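Local coordinates for putative acetamidase/formamidase (Yersinia enterocolitica subsp. palearctica serotype O:3, PDB 5UBU), which probably hydrolyses carbon-nitrogen bonds other than peptide bonds in linear amides, at residues I68-Q77 against L142-K150. Residues are numbered along the deposited sequence; the frame is centred on the assembly and turned at random.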
ATOM      1  N   ILE B  68      12.600 -25.880  17.467  1.00 49.61           N
ATOM      2  CA  ILE B  68      13.846 -25.152  17.715  1.00 49.70           C
ATOM      3  C   ILE B  68      14.204 -25.216  19.198  1.00 50.08           C
ATOM      4  O   ILE B  68      13.400 -24.863  20.053  1.00 49.63           O
ATOM      5  CB  ILE B  68      13.743 -23.694  17.217  1.00 48.19           C
ATOM      6  CG1 ILE B  68      13.507 -23.691  15.706  1.00 47.41           C
ATOM      7  CG2 ILE B  68      15.014 -22.919  17.526  1.00 48.77           C
ATOM      8  CD1 ILE B  68      13.386 -22.313  15.099  1.00 46.53           C
ATOM      9  N   SER B  69      15.420 -25.669  19.489  1.00 50.91           N
ATOM     10  CA  SER B  69      15.891 -25.815  20.872  1.00 51.67           C
ATOM     11  C   SER B  69      17.376 -25.459  21.064  1.00 52.31           C
ATOM     12  O   SER B  69      17.952 -25.726  22.119  1.00 53.49           O
ATOM     13  CB  SER B  69      15.623 -27.256  21.328  1.00 52.50           C
ATOM     14  OG  SER B  69      16.212 -28.192  20.446  1.00 52.90           O
ATOM     15  N   SER B  70      17.980 -24.850  20.048  1.00 51.67           N
ATOM     16  CA  SER B  70      19.383 -24.454  20.097  1.00 52.50           C
ATOM     17  C   SER B  70      19.649 -23.232  19.238  1.00 51.40           C
ATOM     18  O   SER B  70      19.073 -23.088  18.155  1.00 49.66           O
ATOM     19  CB  SER B  70      20.262 -25.597  19.588  1.00 54.08           C
ATOM     20  OG  SER B  70      21.611 -25.186  19.476  1.00 55.13           O
ATOM     21  N   GLU B  71      20.547 -22.361  19.698  1.00 51.98           N
ATOM     22  CA  GLU B  71      20.907 -21.188  18.905  1.00 51.99           C
ATOM     23  C   GLU B  71      21.660 -21.580  17.617  1.00 53.47           C
ATOM     24  O   GLU B  71      21.773 -20.772  16.700  1.00 53.28           O
ATOM     25  CB  GLU B  71      21.686 -20.154  19.725  1.00 51.86           C
ATOM     26  CG  GLU B  71      20.840 -19.491  20.800  1.00 50.84           C
ATOM     27  CD  GLU B  71      21.512 -18.301  21.474  1.00 51.08           C
ATOM     28  OE1 GLU B  71      22.698 -18.031  21.207  1.00 52.33           O
ATOM     29  OE2 GLU B  71      20.838 -17.622  22.278  1.00 49.87           O
ATOM     30  N   GLN B  72      22.148 -22.816  17.545  1.00 56.24           N
ATOM     31  CA  GLN B  72      22.832 -23.328  16.341  1.00 58.44           C
ATOM     32  C   GLN B  72      21.853 -23.965  15.337  1.00 58.87           C
ATOM     33  O   GLN B  72      22.275 -24.468  14.297  1.00 60.23           O
ATOM     34  CB  GLN B  72      24.014 -24.265  16.664  1.00 60.96           C
ATOM     35  CG  GLN B  72      25.242 -23.534  17.213  1.00 62.53           C
ATOM     36  CD  GLN B  72      25.028 -23.027  18.634  1.00 62.78           C
ATOM     37  OE1 GLN B  72      25.030 -21.821  18.898  1.00 62.50           O
ATOM     38  NE2 GLN B  72      24.838 -23.964  19.565  1.00 63.62           N
ATOM     39  N   ASP B  73      20.552 -23.939  15.647  1.00 58.90           N
ATOM     40  CA  ASP B  73      19.530 -24.457  14.736  1.00 58.02           C
ATOM     41  C   ASP B  73      19.393 -23.511  13.553  1.00 56.44           C
ATOM     42  O   ASP B  73      19.634 -22.312  13.665  1.00 54.27           O
ATOM     43  CB  ASP B  73      18.159 -24.616  15.420  1.00 57.71           C
ATOM     44  CG  ASP B  73      18.113 -25.767  16.422  1.00 59.30           C
ATOM     45  OD1 ASP B  73      19.022 -26.622  16.419  1.00 61.30           O
ATOM     46  OD2 ASP B  73      17.141 -25.840  17.197  1.00 58.94           O
ATOM     47  N   ILE B  74      18.986 -24.078  12.426  1.00 56.95           N
ATOM     48  CA  ILE B  74      18.822 -23.353  11.180  1.00 57.40           C
ATOM     49  C   ILE B  74      17.339 -23.400  10.801  1.00 57.25           C
ATOM     50  O   ILE B  74      16.858 -24.425  10.314  1.00 56.74           O
ATOM     51  CB  ILE B  74      19.708 -23.988  10.086  1.00 59.07           C
ATOM     52  CG1 ILE B  74      21.181 -23.964  10.536  1.00 60.14           C
ATOM     53  CG2 ILE B  74      19.553 -23.243   8.762  1.00 58.56           C
ATOM     54  CD1 ILE B  74      22.123 -24.720   9.631  1.00 61.51           C
ATOM     55  N   PRO B  75      16.602 -22.291  11.052  1.00 56.81           N
ATOM     56  CA  PRO B  75      15.178 -22.189  10.750  1.00 55.77           C
ATOM     57  C   PRO B  75      14.727 -22.662   9.355  1.00 56.68           C
ATOM     58  O   PRO B  75      13.720 -23.345   9.261  1.00 58.19           O
ATOM     59  CB  PRO B  75      14.908 -20.699  10.918  1.00 54.69           C
ATOM     60  CG  PRO B  75      15.843 -20.273  11.987  1.00 54.80           C
ATOM     61  CD  PRO B  75      17.033 -21.181  11.924  1.00 56.59           C
ATOM     62  N   SER B  76      15.462 -22.321   8.297  1.00 57.71           N
ATOM     63  CA  SER B  76      15.074 -22.726   6.933  1.00 58.50           C
ATOM     64  C   SER B  76      15.057 -24.242   6.738  1.00 60.51           C
ATOM     65  O   SER B  76      14.353 -24.742   5.865  1.00 61.41           O
ATOM     66  CB  SER B  76      15.987 -22.086   5.886  1.00 58.43           C
ATOM     67  OG  SER B  76      17.334 -22.499   6.047  1.00 59.33           O
ATOM     68  N   GLN B  77      15.833 -24.961   7.550  1.00 62.83           N
ATOM     69  CA  GLN B  77      15.904 -26.426   7.483  1.00 64.14           C
ATOM     70  C   GLN B  77      14.921 -27.122   8.436  1.00 64.38           C
ATOM     71  O   GLN B  77      14.577 -28.282   8.219  1.00 64.79           O
ATOM     72  CB  GLN B  77      17.328 -26.899   7.779  1.00 65.28           C
ATOM     73  CG  GLN B  77      18.347 -26.424   6.755  1.00 65.26           C
ATOM     74  CD  GLN B  77      19.776 -26.814   7.102  1.00 66.61           C
ATOM     75  OE1 GLN B  77      20.048 -27.436   8.138  1.00 66.45           O
ATOM     76  NE2 GLN B  77      20.704 -26.432   6.236  1.00 67.18           N
ATOM     77  N   LEU B 142      18.057 -12.151   5.025  1.00 45.10           N
ATOM     78  CA  LEU B 142      18.846 -11.714   6.167  1.00 46.11           C
ATOM     79  C   LEU B 142      19.479 -12.922   6.845  1.00 47.44           C
ATOM     80  O   LEU B 142      19.060 -14.061   6.614  1.00 47.74           O
ATOM     81  CB  LEU B 142      17.966 -10.975   7.177  1.00 45.37           C
ATOM     82  CG  LEU B 142      17.197  -9.757   6.674  1.00 44.50           C
ATOM     83  CD1 LEU B 142      16.404  -9.190   7.842  1.00 43.96           C
ATOM     84  CD2 LEU B 142      18.153  -8.722   6.089  1.00 44.39           C
ATOM     85  N   PRO B 143      20.495 -12.687   7.686  1.00 49.10           N
ATOM     86  CA  PRO B 143      21.103 -13.816   8.360  1.00 50.84           C
ATOM     87  C   PRO B 143      20.082 -14.591   9.147  1.00 51.05           C
ATOM     88  O   PRO B 143      19.110 -14.042   9.670  1.00 48.90           O
ATOM     89  CB  PRO B 143      22.130 -13.167   9.286  1.00 51.74           C
ATOM     90  CG  PRO B 143      22.515 -11.935   8.563  1.00 51.62           C
ATOM     91  CD  PRO B 143      21.206 -11.438   8.006  1.00 50.08           C
ATOM     92  N   GLU B 144      20.336 -15.875   9.224  1.00 53.67           N
ATOM     93  CA  GLU B 144      19.469 -16.800   9.887  1.00 54.81           C
ATOM     94  C   GLU B 144      19.900 -16.891  11.352  1.00 54.36           C
ATOM     95  O   GLU B 144      20.891 -17.520  11.664  1.00 56.16           O
ATOM     96  CB  GLU B 144      19.584 -18.106   9.107  1.00 57.31           C
ATOM     97  CG  GLU B 144      18.481 -19.100   9.335  1.00 58.76           C
ATOM     98  CD  GLU B 144      18.319 -20.077   8.172  1.00 60.47           C
ATOM     99  OE1 GLU B 144      17.374 -20.880   8.243  1.00 61.94           O
ATOM    100  OE2 GLU B 144      19.098 -20.037   7.190  1.00 61.04           O
ATOM    101  N   LYS B 145      19.169 -16.207  12.230  1.00 53.04           N
ATOM    102  CA  LYS B 145      19.464 -16.178  13.672  1.00 53.63           C
ATOM    103  C   LYS B 145      18.393 -16.776  14.586  1.00 53.22           C
ATOM    104  O   LYS B 145      17.207 -16.781  14.268  1.00 52.26           O
ATOM    105  CB  LYS B 145      19.759 -14.745  14.144  1.00 53.73           C
ATOM    106  CG  LYS B 145      21.223 -14.351  14.221  1.00 55.94           C
ATOM    107  CD  LYS B 145      21.957 -14.319  12.896  1.00 57.67           C
ATOM    108  CE  LYS B 145      23.470 -14.263  13.141  1.00 59.20           C
ATOM    109  NZ  LYS B 145      23.893 -13.157  14.051  1.00 59.45           N
ATOM    110  N   VAL B 146      18.856 -17.250  15.739  1.00 54.61           N
ATOM    111  CA  VAL B 146      18.020 -17.835  16.778  1.00 54.63           C
ATOM    112  C   VAL B 146      18.572 -17.426  18.143  1.00 54.71           C
ATOM    113  O   VAL B 146      19.786 -17.486  18.384  1.00 55.76           O
ATOM    114  CB  VAL B 146      18.011 -19.387  16.714  1.00 56.23           C
ATOM    115  CG1 VAL B 146      17.222 -19.982  17.874  1.00 56.01           C
ATOM    116  CG2 VAL B 146      17.444 -19.859  15.384  1.00 56.70           C
ATOM    117  N   ARG B 147      17.675 -17.015  19.030  1.00 53.78           N
ATOM    118  CA  ARG B 147      18.037 -16.639  20.384  1.00 55.14           C
ATOM    119  C   ARG B 147      17.213 -17.471  21.355  1.00 57.38           C
ATOM    120  O   ARG B 147      15.998 -17.486  21.253  1.00 55.72           O
ATOM    121  CB  ARG B 147      17.761 -15.170  20.624  1.00 53.47           C
ATOM    122  CG  ARG B 147      18.669 -14.195  19.897  1.00 53.95           C
ATOM    123  CD  ARG B 147      20.138 -14.292  20.321  1.00 55.27           C
ATOM    124  NE  ARG B 147      20.285 -14.660  21.731  1.00 56.14           N
ATOM    125  CZ  ARG B 147      20.154 -13.842  22.778  1.00 55.49           C
ATOM    126  NH1 ARG B 147      19.849 -12.560  22.628  1.00 54.32           N
ATOM    127  NH2 ARG B 147      20.324 -14.319  24.010  1.00 56.61           N
HETATM  128  N   MSE B 148      17.884 -18.177  22.269  1.00 59.26           N
HETATM  129  CA  MSE B 148      17.235 -18.997  23.297  1.00 60.21           C
HETATM  130  C   MSE B 148      17.308 -18.112  24.506  1.00 56.36           C
HETATM  131  O   MSE B 148      18.374 -17.876  25.044  1.00 54.56           O
HETATM  132  CB  MSE B 148      17.996 -20.273  23.575  1.00 68.26           C
HETATM  133  CG  MSE B 148      17.951 -21.242  22.402  1.00 76.38           C
HETATM  134 SE   MSE B 148      16.245 -22.194  22.524  1.00 86.14          SE
HETATM  135  CE  MSE B 148      16.506 -23.359  24.080  1.00 81.04           C
ATOM    136  N   ILE B 149      16.169 -17.591  24.930  1.00 56.87           N
ATOM    137  CA  ILE B 149      16.105 -16.683  26.056  1.00 56.67           C
ATOM    138  C   ILE B 149      15.495 -17.344  27.278  1.00 56.62           C
ATOM    139  O   ILE B 149      14.394 -17.874  27.233  1.00 57.83           O
ATOM    140  CB  ILE B 149      15.242 -15.431  25.715  1.00 57.51           C
ATOM    141  CG1 ILE B 149      15.654 -14.810  24.373  1.00 59.00           C
ATOM    142  CG2 ILE B 149      15.263 -14.430  26.861  1.00 56.33           C
ATOM    143  CD1 ILE B 149      17.140 -14.655  24.215  1.00 61.71           C
ATOM    144  N   LYS B 150      16.221 -17.283  28.382  1.00 57.90           N
ATOM    145  CA  LYS B 150      15.764 -17.841  29.642  1.00 58.62           C
ATOM    146  C   LYS B 150      14.695 -16.875  30.125  1.00 54.67           C
ATOM    147  O   LYS B 150      14.755 -15.686  29.835  1.00 51.93           O
ATOM    148  CB  LYS B 150      16.939 -17.882  30.615  1.00 62.96           C
ATOM    149  CG  LYS B 150      16.840 -18.812  31.810  1.00 67.67           C
ATOM    150  CD  LYS B 150      18.179 -18.759  32.586  1.00 71.76           C
ATOM    151  CE  LYS B 150      18.501 -20.037  33.371  1.00 77.70           C
ATOM    152  NZ  LYS B 150      18.807 -21.172  32.444  1.00 79.29           N
TER
HETATM  153  O   HOH W   1      21.089 -16.732  24.755  1.00 45.47           O
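One carboxylate oxygen, OE2 of Glu71, accepts a bond from the backbone N of Met148, a hydrogen bond from Arg147 NE that is part of a salt bridge, and a bond donated by a water. It does so where a loop with a type I beta turn (Ser70 to Asp73) packs on strand 145-151 of a four-stranded antiparallel sheet, at the periphery of this acetamidase/formamidase-family chain. Met148 N donates to Glu71 OE2 over 3.0 Å, meeting the anti lone pair of that oxygen, while Arg147 NE, 3.1 Å from the same OE2, comes from above the carboxylate plane. The bond from NE is nearly straight (176°); OE2 lies in the guanidinium plane, and the carboxylate plane is turned 83° from it. Glutamate suits the place because its chain, extended beyond CG, spans from the turn to the strand backbone. The water joins Glu71 OE2, Arg147 NH2 and Met148 O; Arg147 NH2 also bonds to Trp158 O, and the guanidinium makes a cation-pi contact with the Trp158 ring.

Facing the loop, branched Val146 fills two places at once. With CG1 anti to the backbone N (chi1 175°), that methyl meets Ile68 CG2 at 3.7 Å, while CG2 touches CD of Pro75. Selenomethionine 148, bent at chi2 and chi3, curls its SE and CE against the backbone of Ser69. The turn itself is braced by Asp73 OD2, which accepts from Ser69 N and weakly from Ser70 N, and by an ST turn in which Ser70 OG accepts from Gln72 N.

At the other end, Glu144 reaches the first turn of helix 75-78, where N-H groups lack acceptors within the helix and the dipole would probably favour a negative charge. Its CG packs on Pro75 CD. Ser76 N also points at Glu144 OE1, at a modelled distance too short to be trusted; Ser76 OG donates to OE1 over 2.7 Å, on its syn lone pair.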